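Salicylate carboxymethyltransferase (Clarkia breweri, PDB 1M6E) catalyses transfer of a methyl group from S-adenosyl-L-methionine to the carboxyl group of salicylic acid, giving volatile methyl salicylate, a floral attractant for moths. Local coordinates at residues 5-10 against 313-318; 15-20 against 307-312; 136-141 against 199-204. All blocks are in the same frame, centred on the assembly; numbering follows the deposited sequence.

Interaction 1 (5-10 against 313-318); sequences QVLHMK and EPLLLD. With SAH (S-adenosyl-L-homocysteine), chain C.
The imidazole of His8 stands between Leu315 and S-adenosyl-L-homocysteine (SAH), touching both. At its edge, in the plane of the ring, lies N7 of the adenine, and His8 NE2 is 3.5 Å from SAH N7. SAH C8 and Leu315 CD2 both approach the ring obliquely, and the indole of Trp151, a substrate-binding residue, meets it edge-to-face. The CB of His8 heads toward helix 303-320, whereas the ring leads away from it. Chi1 of 89° sets CG in the crowded position between the backbone N and the carbonyl carbon, and the helix is touched chiefly by His8 CB, 3.5 Å from Leu315 CD2.

Leu7 and Leu315 cross at about a right angle, their CD2 atoms 3.7 Å apart. The same Leu7 CD2 also rests against the helix backbone, 3.6 Å from Leu315 CA. Farther along, the ring of Pro314 packs on the main chain of Met9, with Pro314 CG 3.5 Å from Met9 O, while the bent Met9 side chain brings SD to 4.2 Å from Pro314 CB. Van der Waals packing thus joins the two segments. Lys10 turns to the cofactor product instead, its CE 3.6 Å from SAH SD. An N-terminal segment wedged between a late helix and the adenosine forms part of the cofactor pocket of this Rossmann-fold methyltransferase of the SABATH family.

Interaction 2 (15-20 against 307-312); sequences ENSYAM and CMRAVA. With SAH (S-adenosyl-L-homocysteine), chain C; SAL (2-hydroxybenzoic acid), chain D.
Ser17, following an inverse gamma turn centred on Asn16, brings the loop down onto helix 303-320 at Ala310. Its CB lies 4.0 Å from Ala310 CB, and these two carbons make the apolar contact, with the CD methylene of Arg309 at its margin; the position of Ser17 OG, the atom nearest that methylene, is uncertain. Tyr18 meets the same methyl group: Ala310 CB sits against the Tyr18 backbone N and is 3.8 Å from Tyr18 CB.

The phenol then runs past the helix toward the cofactor product. Ala310 CB and Val311 CG2 both lie at the edge of the ring, near its plane, with Tyr18 CE1 4.3 Å from Val311 CG2, a methyl whose position is less sure. At the far end Tyr18 OH gives a weak hydrogen bond of 3.1 Å to SAH OXT, but the hydroxyl is crowded against SAH in the model and the bond is doubtful. Whatever the standing of that bond, Tyr18 is an S-adenosyl-L-methionine-binding residue of this Rossmann-fold enzyme, and its side chain also touches Gln25 of helix 23-31, Ser61 and Lys10.

The helix meanwhile serves the acceptor side of the pocket. Val311 CG1, anti to the backbone N (chi1 169°), lies 3.6 Å from SAL C1' of the bound salicylate. One turn back, the bent chain of Met308 places SD 3.5 Å from SAL C4, beside Trp226, another residue of the salicylate pocket.

Interaction 3 (136-141 against 199-204); sequences PRNTLH and VVPGGR
A single beta bridge pairs Leu140 with Val199 just ahead of two neighbouring parallel strands, 143-146 and 204-211, of the central sheet. Its bond across the segments runs from Val200 N to Leu140 O, 2.8 Å long and nearly straight at 172°. The same carbonyl oxygen also receives a CA-H...O contact from Val199, with Val199 CA 3.4 Å from Leu140 O, so two donors on one loop converge on it. Backbone bonding of Leu140 with Glu198 completes the pattern expected of a parallel bridge, and Arg204 pairs with Ile143 where the strands proper begin.

This is the entry to two adjacent inner strands of the Rossmann-fold sheet, where the chain leaving helix 181-198 turns into strand 204-211. The turn is a type I beta turn from Val200 to Gly203, closed by a weak Gly203 N to Val200 O bond. Val200 packs against the other loop with both methyls: CG1 comes to the edge of the His141 ring, near its plane and 4.0 Å from His141 ND1, while CG2 lies 4.1 Å from Asn138 CB. Asn138 OD1 lies 3.9 Å from Val200 CA.

Before this, Thr139 OG1 donates to Pro136 O over 2.8 Å, standing well above the carbonyl plane, 74° out of it. The bond links the two ends of the bend that precedes the bridge. At the same bend, Arg137 N is hydrogen-bonded to Glu91 OE1 of the second subunit, and Pro136 packs on Phe122 of that subunit.

In the fold
Interactions 1 and 2 form one continuous wall: their centres are 12 Å apart, both use helix 303-320, and Lys10 CB of the first lies 3.5 Å from Tyr18 CD1 of the second. Between them the N-terminal residues and the helix line the site where both ligands lie, with SAH SD 4.3 Å from SAL O1', as suits transfer of a methyl group to the carboxylate. Interaction 3, nested along the chain inside the loops closed by both, has its centre about 32 Å from that of interaction 1; it lies about 33 Å from interaction 2, across the chain's centre. It joins the loops leading into strands 143-146 and 204-211, beside the second subunit, with the Leu140 side chain about 13 Å from SAH.

Interaction 1 (5-10 against 313-318)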
loop_
_atom_site.group_PDB
_atom_site.type_symbol
_atom_site.label_atom_id
_atom_site.label_comp_id
_atom_site.label_asym_id
_atom_site.label_seq_id
_atom_site.Cartn_x
_atom_site.Cartn_y
_atom_site.Cartn_z
ATOM N N GLN A 5 -13.198 -6.847 -9.254
ATOM C CA GLN A 5 -12.156 -5.918 -8.867
ATOM C C GLN A 5 -12.373 -5.186 -7.560
ATOM O O GLN A 5 -11.455 -5.068 -6.737
ATOM C CB GLN A 5 -11.986 -4.925 -9.991
ATOM C CG GLN A 5 -10.796 -4.048 -9.889
ATOM C CD GLN A 5 -10.667 -3.249 -11.145
ATOM O OE1 GLN A 5 -11.582 -3.259 -11.983
ATOM N NE2 GLN A 5 -9.539 -2.546 -11.303
ATOM N N VAL A 6 -13.588 -4.677 -7.400
ATOM C CA VAL A 6 -14.014 -3.942 -6.213
ATOM C C VAL A 6 -14.527 -4.926 -5.161
ATOM O O VAL A 6 -14.400 -4.678 -3.964
ATOM C CB VAL A 6 -15.157 -2.916 -6.569
ATOM C CG1 VAL A 6 -16.096 -2.717 -5.389
ATOM C CG2 VAL A 6 -14.556 -1.564 -6.971
ATOM N N LEU A 7 -15.068 -6.055 -5.620
ATOM C CA LEU A 7 -15.643 -7.055 -4.729
ATOM C C LEU A 7 -14.751 -8.078 -4.015
ATOM O O LEU A 7 -14.825 -8.212 -2.790
ATOM C CB LEU A 7 -16.747 -7.799 -5.463
ATOM C CG LEU A 7 -17.731 -8.598 -4.602
ATOM C CD1 LEU A 7 -18.907 -8.997 -5.476
ATOM C CD2 LEU A 7 -17.077 -9.843 -3.988
ATOM N N HIS A 8 -13.911 -8.814 -4.726
ATOM C CA HIS A 8 -13.153 -9.785 -3.972
ATOM C C HIS A 8 -11.719 -9.541 -3.570
ATOM O O HIS A 8 -10.911 -8.888 -4.261
ATOM C CB HIS A 8 -13.246 -11.166 -4.615
ATOM C CG HIS A 8 -12.196 -11.444 -5.644
ATOM N ND1 HIS A 8 -11.886 -12.725 -6.050
ATOM C CD2 HIS A 8 -11.392 -10.616 -6.350
ATOM C CE1 HIS A 8 -10.930 -12.675 -6.960
ATOM N NE2 HIS A 8 -10.612 -11.407 -7.159
ATOM N N MET A 9 -11.451 -10.120 -2.408
ATOM C CA MET A 9 -10.178 -10.112 -1.720
ATOM C C MET A 9 -10.357 -11.287 -0.758
ATOM O O MET A 9 -11.404 -11.921 -0.761
ATOM C CB MET A 9 -9.985 -8.813 -0.932
ATOM C CG MET A 9 -10.831 -8.699 0.346
ATOM S SD MET A 9 -12.440 -7.962 0.082
ATOM C CE MET A 9 -12.995 -7.729 1.806
ATOM N N LYS A 10 -9.352 -11.564 0.067
ATOM C CA LYS A 10 -9.397 -12.673 1.018
ATOM C C LYS A 10 -9.629 -12.026 2.349
ATOM O O LYS A 10 -9.394 -10.832 2.459
ATOM C CB LYS A 10 -8.056 -13.397 1.025
ATOM C CG LYS A 10 -7.545 -13.795 -0.349
ATOM C CD LYS A 10 -8.018 -15.145 -0.731
ATOM C CE LYS A 10 -8.346 -15.173 -2.171
ATOM N NZ LYS A 10 -9.466 -14.235 -2.232
ATOM N N GLU A 313 -15.595 -15.977 1.718
ATOM C CA GLU A 313 -16.557 -15.284 2.561
ATOM C C GLU A 313 -16.991 -13.947 1.963
ATOM O O GLU A 313 -18.159 -13.583 2.084
ATOM C CB GLU A 313 -15.998 -15.055 3.963
ATOM C CG GLU A 313 -17.050 -14.737 5.005
ATOM C CD GLU A 313 -16.637 -13.600 5.926
ATOM O OE1 GLU A 313 -17.334 -13.372 6.933
ATOM O OE2 GLU A 313 -15.622 -12.918 5.646
ATOM N N PRO A 314 -16.059 -13.193 1.325
ATOM C CA PRO A 314 -16.419 -11.902 0.732
ATOM C C PRO A 314 -17.318 -11.985 -0.519
ATOM O O PRO A 314 -18.235 -11.187 -0.687
ATOM C CB PRO A 314 -15.060 -11.273 0.439
ATOM C CG PRO A 314 -14.184 -11.863 1.425
ATOM C CD PRO A 314 -14.591 -13.300 1.399
ATOM N N LEU A 315 -17.047 -12.937 -1.399
ATOM C CA LEU A 315 -17.858 -13.113 -2.602
ATOM C C LEU A 315 -19.291 -13.397 -2.173
ATOM O O LEU A 315 -20.245 -12.871 -2.746
ATOM C CB LEU A 315 -17.348 -14.298 -3.418
ATOM C CG LEU A 315 -15.964 -14.156 -4.031
ATOM C CD1 LEU A 315 -15.495 -15.499 -4.504
ATOM C CD2 LEU A 315 -16.016 -13.169 -5.188
ATOM N N LEU A 316 -19.425 -14.241 -1.159
ATOM C CA LEU A 316 -20.729 -14.611 -0.630
ATOM C C LEU A 316 -21.395 -13.479 0.129
ATOM O O LEU A 316 -22.499 -13.054 -0.212
ATOM C CB LEU A 316 -20.592 -15.785 0.322
ATOM C CG LEU A 316 -20.142 -17.075 -0.309
ATOM C CD1 LEU A 316 -19.780 -18.026 0.827
ATOM C CD2 LEU A 316 -21.240 -17.617 -1.212
ATOM N N LEU A 317 -20.724 -13.032 1.190
ATOM C CA LEU A 317 -21.213 -11.949 2.032
ATOM C C LEU A 317 -21.706 -10.798 1.163
ATOM O O LEU A 317 -22.627 -10.081 1.523
ATOM C CB LEU A 317 -20.092 -11.461 2.960
ATOM C CG LEU A 317 -20.408 -10.189 3.745
ATOM C CD1 LEU A 317 -21.588 -10.469 4.582
ATOM C CD2 LEU A 317 -19.247 -9.746 4.604
ATOM N N ASP A 318 -21.085 -10.619 0.010
ATOM C CA ASP A 318 -21.501 -9.551 -0.874
ATOM C C ASP A 318 -22.644 -9.956 -1.789
ATOM O O ASP A 318 -23.293 -9.101 -2.361
ATOM C CB ASP A 318 -20.319 -9.061 -1.717
ATOM C CG ASP A 318 -20.684 -7.876 -2.621
ATOM O OD1 ASP A 318 -20.972 -8.105 -3.824
ATOM O OD2 ASP A 318 -20.687 -6.719 -2.116
HETATM N N SAH C . -0.274 -15.610 -3.578
HETATM C CA SAH C . -0.751 -16.116 -2.209
HETATM C CB SAH C . -2.280 -16.078 -2.023
HETATM C CG SAH C . -3.066 -15.533 -3.140
HETATM S SD SAH C . -4.887 -15.501 -2.995
HETATM C C SAH C . -0.392 -17.574 -1.924
HETATM O O SAH C . 0.228 -18.257 -2.792
HETATM O OXT SAH C . -0.784 -17.989 -0.754
HETATM C "C5'" SAH C . -5.164 -14.682 -4.530
HETATM C "C4'" SAH C . -5.142 -13.089 -4.543
HETATM O "O4'" SAH C . -5.366 -12.826 -5.965
HETATM C "C3'" SAH C . -6.410 -12.440 -3.871
HETATM O "O3'" SAH C . -6.008 -11.587 -2.651
HETATM C "C2'" SAH C . -6.977 -11.554 -4.888
HETATM O "O2'" SAH C . -7.485 -10.305 -4.561
HETATM C "C1'" SAH C . -5.863 -11.640 -6.039
HETATM N N9 SAH C . -6.432 -11.337 -7.333
HETATM C C8 SAH C . -7.538 -11.848 -7.977
HETATM N N7 SAH C . -7.771 -11.308 -9.138
HETATM C C5 SAH C . -6.753 -10.393 -9.257
HETATM C C6 SAH C . -6.417 -9.465 -10.269
HETATM N N6 SAH C . -7.162 -9.364 -11.370
HETATM N N1 SAH C . -5.304 -8.645 -10.130
HETATM C C2 SAH C . -4.553 -8.761 -8.987
HETATM N N3 SAH C . -4.795 -9.615 -7.953
HETATM C C4 SAH C . -5.916 -10.404 -8.155
#

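Interaction 2 (15-20 against 307-312)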
loop_
_atom_site.group_PDB
_atom_site.type_symbol
_atom_site.label_atom_id
_atom_site.label_comp_id
_atom_site.label_asym_id
_atom_site.label_seq_id
_atom_site.Cartn_x
_atom_site.Cartn_y
_atom_site.Cartn_z
ATOM N N GLU A 15 -6.600 -11.918 12.519
ATOM C CA GLU A 15 -7.543 -12.908 13.044
ATOM C C GLU A 15 -7.555 -14.212 12.257
ATOM O O GLU A 15 -6.782 -14.409 11.298
ATOM C CB GLU A 15 -8.959 -12.303 13.013
ATOM C CG GLU A 15 -10.122 -13.230 13.432
ATOM C CD GLU A 15 -11.497 -12.741 12.954
ATOM O OE1 GLU A 15 -11.738 -12.700 11.719
ATOM O OE2 GLU A 15 -12.333 -12.406 13.827
ATOM N N ASN A 16 -8.476 -15.081 12.666
ATOM C CA ASN A 16 -8.708 -16.379 12.043
ATOM C C ASN A 16 -9.417 -16.187 10.718
ATOM O O ASN A 16 -10.649 -16.128 10.647
ATOM C CB ASN A 16 -9.542 -17.237 12.963
ATOM C CG ASN A 16 -9.455 -16.757 14.367
ATOM O OD1 ASN A 16 -8.413 -16.237 14.780
ATOM N ND2 ASN A 16 -10.536 -16.905 15.121
ATOM N N SER A 17 -8.575 -16.048 9.695
ATOM C CA SER A 17 -8.914 -15.875 8.295
ATOM C C SER A 17 -7.714 -15.250 7.627
ATOM O O SER A 17 -7.098 -14.310 8.171
ATOM C CB SER A 17 -10.170 -15.043 8.118
ATOM O OG SER A 17 -11.298 -15.838 8.465
ATOM N N TYR A 18 -7.391 -15.894 6.497
ATOM C CA TYR A 18 -6.302 -15.681 5.527
ATOM C C TYR A 18 -5.046 -15.042 6.040
ATOM O O TYR A 18 -4.799 -13.830 5.862
ATOM C CB TYR A 18 -6.786 -14.907 4.295
ATOM C CG TYR A 18 -5.975 -15.336 3.091
ATOM C CD1 TYR A 18 -6.476 -16.260 2.182
ATOM C CD2 TYR A 18 -4.642 -14.983 2.968
ATOM C CE1 TYR A 18 -5.665 -16.831 1.202
ATOM C CE2 TYR A 18 -3.837 -15.555 1.997
ATOM C CZ TYR A 18 -4.357 -16.477 1.133
ATOM O OH TYR A 18 -3.551 -17.089 0.229
ATOM N N ALA A 19 -4.233 -15.870 6.657
ATOM C CA ALA A 19 -2.994 -15.450 7.306
ATOM C C ALA A 19 -2.991 -16.623 8.233
ATOM O O ALA A 19 -2.034 -17.399 8.308
ATOM C CB ALA A 19 -3.177 -14.161 8.114
ATOM N N MET A 20 -4.120 -16.783 8.900
ATOM C CA MET A 20 -4.279 -17.896 9.792
ATOM C C MET A 20 -4.916 -19.103 9.072
ATOM O O MET A 20 -5.160 -20.125 9.687
ATOM C CB MET A 20 -5.121 -17.446 10.989
ATOM C CG MET A 20 -4.500 -16.301 11.777
ATOM S SD MET A 20 -2.770 -16.627 12.144
ATOM C CE MET A 20 -2.896 -18.164 13.114
ATOM N N CYS A 307 -10.282 -22.199 5.274
ATOM C CA CYS A 307 -9.489 -21.772 4.141
ATOM C C CYS A 307 -10.455 -21.303 3.044
ATOM O O CYS A 307 -10.341 -20.204 2.511
ATOM C CB CYS A 307 -8.654 -22.928 3.622
ATOM S SG CYS A 307 -7.998 -22.623 1.982
ATOM N N MET A 308 -11.415 -22.149 2.701
ATOM C CA MET A 308 -12.385 -21.802 1.679
ATOM C C MET A 308 -13.307 -20.702 2.181
ATOM O O MET A 308 -14.108 -20.161 1.416
ATOM C CB MET A 308 -13.173 -23.047 1.268
ATOM C CG MET A 308 -12.411 -23.912 0.289
ATOM S SD MET A 308 -12.056 -22.969 -1.224
ATOM C CE MET A 308 -13.747 -22.497 -1.775
ATOM N N ARG A 309 -13.194 -20.376 3.466
ATOM C CA ARG A 309 -14.005 -19.305 4.046
ATOM C C ARG A 309 -13.253 -17.977 3.923
ATOM O O ARG A 309 -13.830 -16.961 3.569
ATOM C CB ARG A 309 -14.304 -19.542 5.521
ATOM C CG ARG A 309 -15.135 -18.416 6.112
ATOM C CD ARG A 309 -14.745 -18.057 7.537
ATOM N NE ARG A 309 -15.725 -17.185 8.194
ATOM C CZ ARG A 309 -16.931 -17.576 8.598
ATOM N NH1 ARG A 309 -17.312 -18.831 8.413
ATOM N NH2 ARG A 309 -17.757 -16.723 9.199
ATOM N N ALA A 310 -11.970 -17.994 4.252
ATOM C CA ALA A 310 -11.146 -16.819 4.135
ATOM C C ALA A 310 -11.002 -16.502 2.645
ATOM O O ALA A 310 -10.689 -15.384 2.258
ATOM C CB ALA A 310 -9.827 -17.095 4.706
ATOM N N VAL A 311 -11.271 -17.484 1.805
ATOM C CA VAL A 311 -11.137 -17.318 0.362
ATOM C C VAL A 311 -12.420 -16.820 -0.324
ATOM O O VAL A 311 -12.351 -16.083 -1.311
ATOM C CB VAL A 311 -10.684 -18.689 -0.277
ATOM C CG1 VAL A 311 -10.774 -18.655 -1.777
ATOM C CG2 VAL A 311 -9.271 -19.027 0.169
ATOM N N ALA A 312 -13.583 -17.192 0.212
ATOM C CA ALA A 312 -14.844 -16.823 -0.428
ATOM C C ALA A 312 -15.845 -16.087 0.431
ATOM O O ALA A 312 -16.858 -15.624 -0.062
ATOM C CB ALA A 312 -15.509 -18.088 -1.011
HETATM N N SAH C . -0.274 -15.610 -3.578
HETATM C CA SAH C . -0.751 -16.116 -2.209
HETATM C CB SAH C . -2.280 -16.078 -2.023
HETATM C CG SAH C . -3.066 -15.533 -3.140
HETATM S SD SAH C . -4.887 -15.501 -2.995
HETATM C C SAH C . -0.392 -17.574 -1.924
HETATM O O SAH C . 0.228 -18.257 -2.792
HETATM O OXT SAH C . -0.784 -17.989 -0.754
HETATM C "C5'" SAH C . -5.164 -14.682 -4.530
HETATM C "C4'" SAH C . -5.142 -13.089 -4.543
HETATM O "O4'" SAH C . -5.366 -12.826 -5.965
HETATM C "C3'" SAH C . -6.410 -12.440 -3.871
HETATM O "O3'" SAH C . -6.008 -11.587 -2.651
HETATM C "C2'" SAH C . -6.977 -11.554 -4.888
HETATM O "O2'" SAH C . -7.485 -10.305 -4.561
HETATM C "C1'" SAH C . -5.863 -11.640 -6.039
HETATM N N9 SAH C . -6.432 -11.337 -7.333
HETATM C C8 SAH C . -7.538 -11.848 -7.977
HETATM N N7 SAH C . -7.771 -11.308 -9.138
HETATM C C5 SAH C . -6.753 -10.393 -9.257
HETATM C C6 SAH C . -6.417 -9.465 -10.269
HETATM N N6 SAH C . -7.162 -9.364 -11.370
HETATM N N1 SAH C . -5.304 -8.645 -10.130
HETATM C C2 SAH C . -4.553 -8.761 -8.987
HETATM N N3 SAH C . -4.795 -9.615 -7.953
HETATM C C4 SAH C . -5.916 -10.404 -8.155
HETATM C "C1'" SAL D . -7.903 -19.450 -3.810
HETATM O "O1'" SAL D . -6.921 -19.344 -3.058
HETATM O "O2'" SAL D . -8.264 -18.354 -4.504
HETATM C C1 SAL D . -8.624 -20.783 -3.893
HETATM C C2 SAL D . -9.802 -21.033 -4.735
HETATM C C3 SAL D . -10.381 -22.322 -4.723
HETATM C C4 SAL D . -9.893 -23.397 -3.939
HETATM C C5 SAL D . -8.769 -23.216 -3.114
HETATM C C6 SAL D . -8.105 -21.846 -3.089
HETATM O O2 SAL D . -10.401 -20.111 -5.550
#

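Interaction 3 (136-141 against 199-204)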
loop_
_atom_site.group_PDB
_atom_site.type_symbol
_atom_site.label_atom_id
_atom_site.label_comp_id
_atom_site.label_asym_id
_atom_site.label_seq_id
_atom_site.Cartn_x
_atom_site.Cartn_y
_atom_site.Cartn_z
ATOM N N PRO A 136 5.556 0.306 -15.693
ATOM C CA PRO A 136 6.058 0.902 -16.930
ATOM C C PRO A 136 6.707 -0.156 -17.817
ATOM O O PRO A 136 6.888 -1.291 -17.388
ATOM C CB PRO A 136 7.038 1.934 -16.416
ATOM C CG PRO A 136 6.317 2.459 -15.259
ATOM C CD PRO A 136 5.872 1.178 -14.561
ATOM N N ARG A 137 7.040 0.199 -19.057
ATOM C CA ARG A 137 7.641 -0.777 -19.976
ATOM C C ARG A 137 9.040 -1.176 -19.540
ATOM O O ARG A 137 9.775 -0.363 -18.975
ATOM C CB ARG A 137 7.672 -0.230 -21.401
ATOM C CG ARG A 137 6.341 -0.226 -22.050
ATOM C CD ARG A 137 6.458 -0.175 -23.545
ATOM N NE ARG A 137 5.355 0.603 -24.082
ATOM C CZ ARG A 137 5.208 1.912 -23.881
ATOM N NH1 ARG A 137 6.107 2.584 -23.160
ATOM N NH2 ARG A 137 4.148 2.546 -24.382
ATOM N N ASN A 138 9.406 -2.426 -19.805
ATOM C CA ASN A 138 10.722 -2.933 -19.412
ATOM C C ASN A 138 11.198 -2.367 -18.065
ATOM O O ASN A 138 12.161 -1.599 -17.993
ATOM C CB ASN A 138 11.733 -2.636 -20.508
ATOM C CG ASN A 138 11.521 -3.493 -21.726
ATOM O OD1 ASN A 138 10.686 -4.417 -21.726
ATOM N ND2 ASN A 138 12.278 -3.208 -22.776
ATOM N N THR A 139 10.499 -2.786 -17.007
ATOM C CA THR A 139 10.730 -2.363 -15.627
ATOM C C THR A 139 11.082 -3.580 -14.787
ATOM O O THR A 139 11.814 -3.475 -13.803
ATOM C CB THR A 139 9.414 -1.731 -15.010
ATOM O OG1 THR A 139 9.035 -0.571 -15.758
ATOM C CG2 THR A 139 9.597 -1.339 -13.531
ATOM N N LEU A 140 10.592 -4.738 -15.205
ATOM C CA LEU A 140 10.759 -5.942 -14.418
ATOM C C LEU A 140 11.618 -7.120 -14.846
ATOM O O LEU A 140 11.512 -7.572 -15.982
ATOM C CB LEU A 140 9.361 -6.485 -14.116
ATOM C CG LEU A 140 8.616 -5.980 -12.885
ATOM C CD1 LEU A 140 8.768 -4.483 -12.707
ATOM C CD2 LEU A 140 7.168 -6.376 -13.024
ATOM N N HIS A 141 12.443 -7.613 -13.908
ATOM C CA HIS A 141 13.246 -8.830 -14.092
ATOM C C HIS A 141 12.642 -9.729 -13.029
ATOM O O HIS A 141 12.923 -9.561 -11.848
ATOM C CB HIS A 141 14.725 -8.699 -13.710
ATOM C CG HIS A 141 15.239 -7.304 -13.613
ATOM N ND1 HIS A 141 15.460 -6.510 -14.715
ATOM C CD2 HIS A 141 15.650 -6.583 -12.545
ATOM C CE1 HIS A 141 15.985 -5.359 -14.331
ATOM N NE2 HIS A 141 16.111 -5.378 -13.018
ATOM N N VAL A 199 7.960 -6.951 -18.667
ATOM C CA VAL A 199 9.031 -7.871 -18.347
ATOM C C VAL A 199 10.131 -7.666 -19.349
ATOM O O VAL A 199 9.936 -7.699 -20.559
ATOM C CB VAL A 199 8.538 -9.291 -18.377
ATOM C CG1 VAL A 199 9.662 -10.228 -18.480
ATOM C CG2 VAL A 199 7.771 -9.579 -17.098
ATOM N N VAL A 200 11.299 -7.401 -18.808
ATOM C CA VAL A 200 12.499 -7.153 -19.577
ATOM C C VAL A 200 12.854 -8.422 -20.376
ATOM O O VAL A 200 12.687 -9.535 -19.879
ATOM C CB VAL A 200 13.588 -6.774 -18.582
ATOM C CG1 VAL A 200 14.484 -7.965 -18.323
ATOM C CG2 VAL A 200 14.287 -5.507 -19.031
ATOM N N PRO A 201 13.369 -8.274 -21.613
ATOM C CA PRO A 201 13.734 -9.401 -22.486
ATOM C C PRO A 201 14.436 -10.631 -21.868
ATOM O O PRO A 201 14.258 -11.755 -22.347
ATOM C CB PRO A 201 14.547 -8.725 -23.579
ATOM C CG PRO A 201 15.156 -7.564 -22.863
ATOM C CD PRO A 201 13.981 -7.036 -22.113
ATOM N N GLY A 202 15.242 -10.448 -20.830
ATOM C CA GLY A 202 15.846 -11.616 -20.215
ATOM C C GLY A 202 14.944 -12.188 -19.107
ATOM O O GLY A 202 15.017 -13.378 -18.773
ATOM N N GLY A 203 14.075 -11.324 -18.567
ATOM C CA GLY A 203 13.163 -11.634 -17.460
ATOM C C GLY A 203 12.437 -12.950 -17.366
ATOM O O GLY A 203 12.130 -13.539 -18.385
ATOM N N ARG A 204 12.149 -13.399 -16.141
ATOM C CA ARG A 204 11.454 -14.686 -15.917
ATOM C C ARG A 204 10.115 -14.518 -15.174
ATOM O O ARG A 204 9.931 -13.546 -14.437
ATOM C CB ARG A 204 12.340 -15.636 -15.099
ATOM C CG ARG A 204 13.773 -15.793 -15.599
ATOM C CD ARG A 204 13.898 -16.833 -16.710
ATOM N NE ARG A 204 13.547 -18.177 -16.255
ATOM C CZ ARG A 204 13.996 -19.297 -16.815
ATOM N NH1 ARG A 204 14.826 -19.250 -17.856
ATOM N NH2 ARG A 204 13.605 -20.472 -16.336
#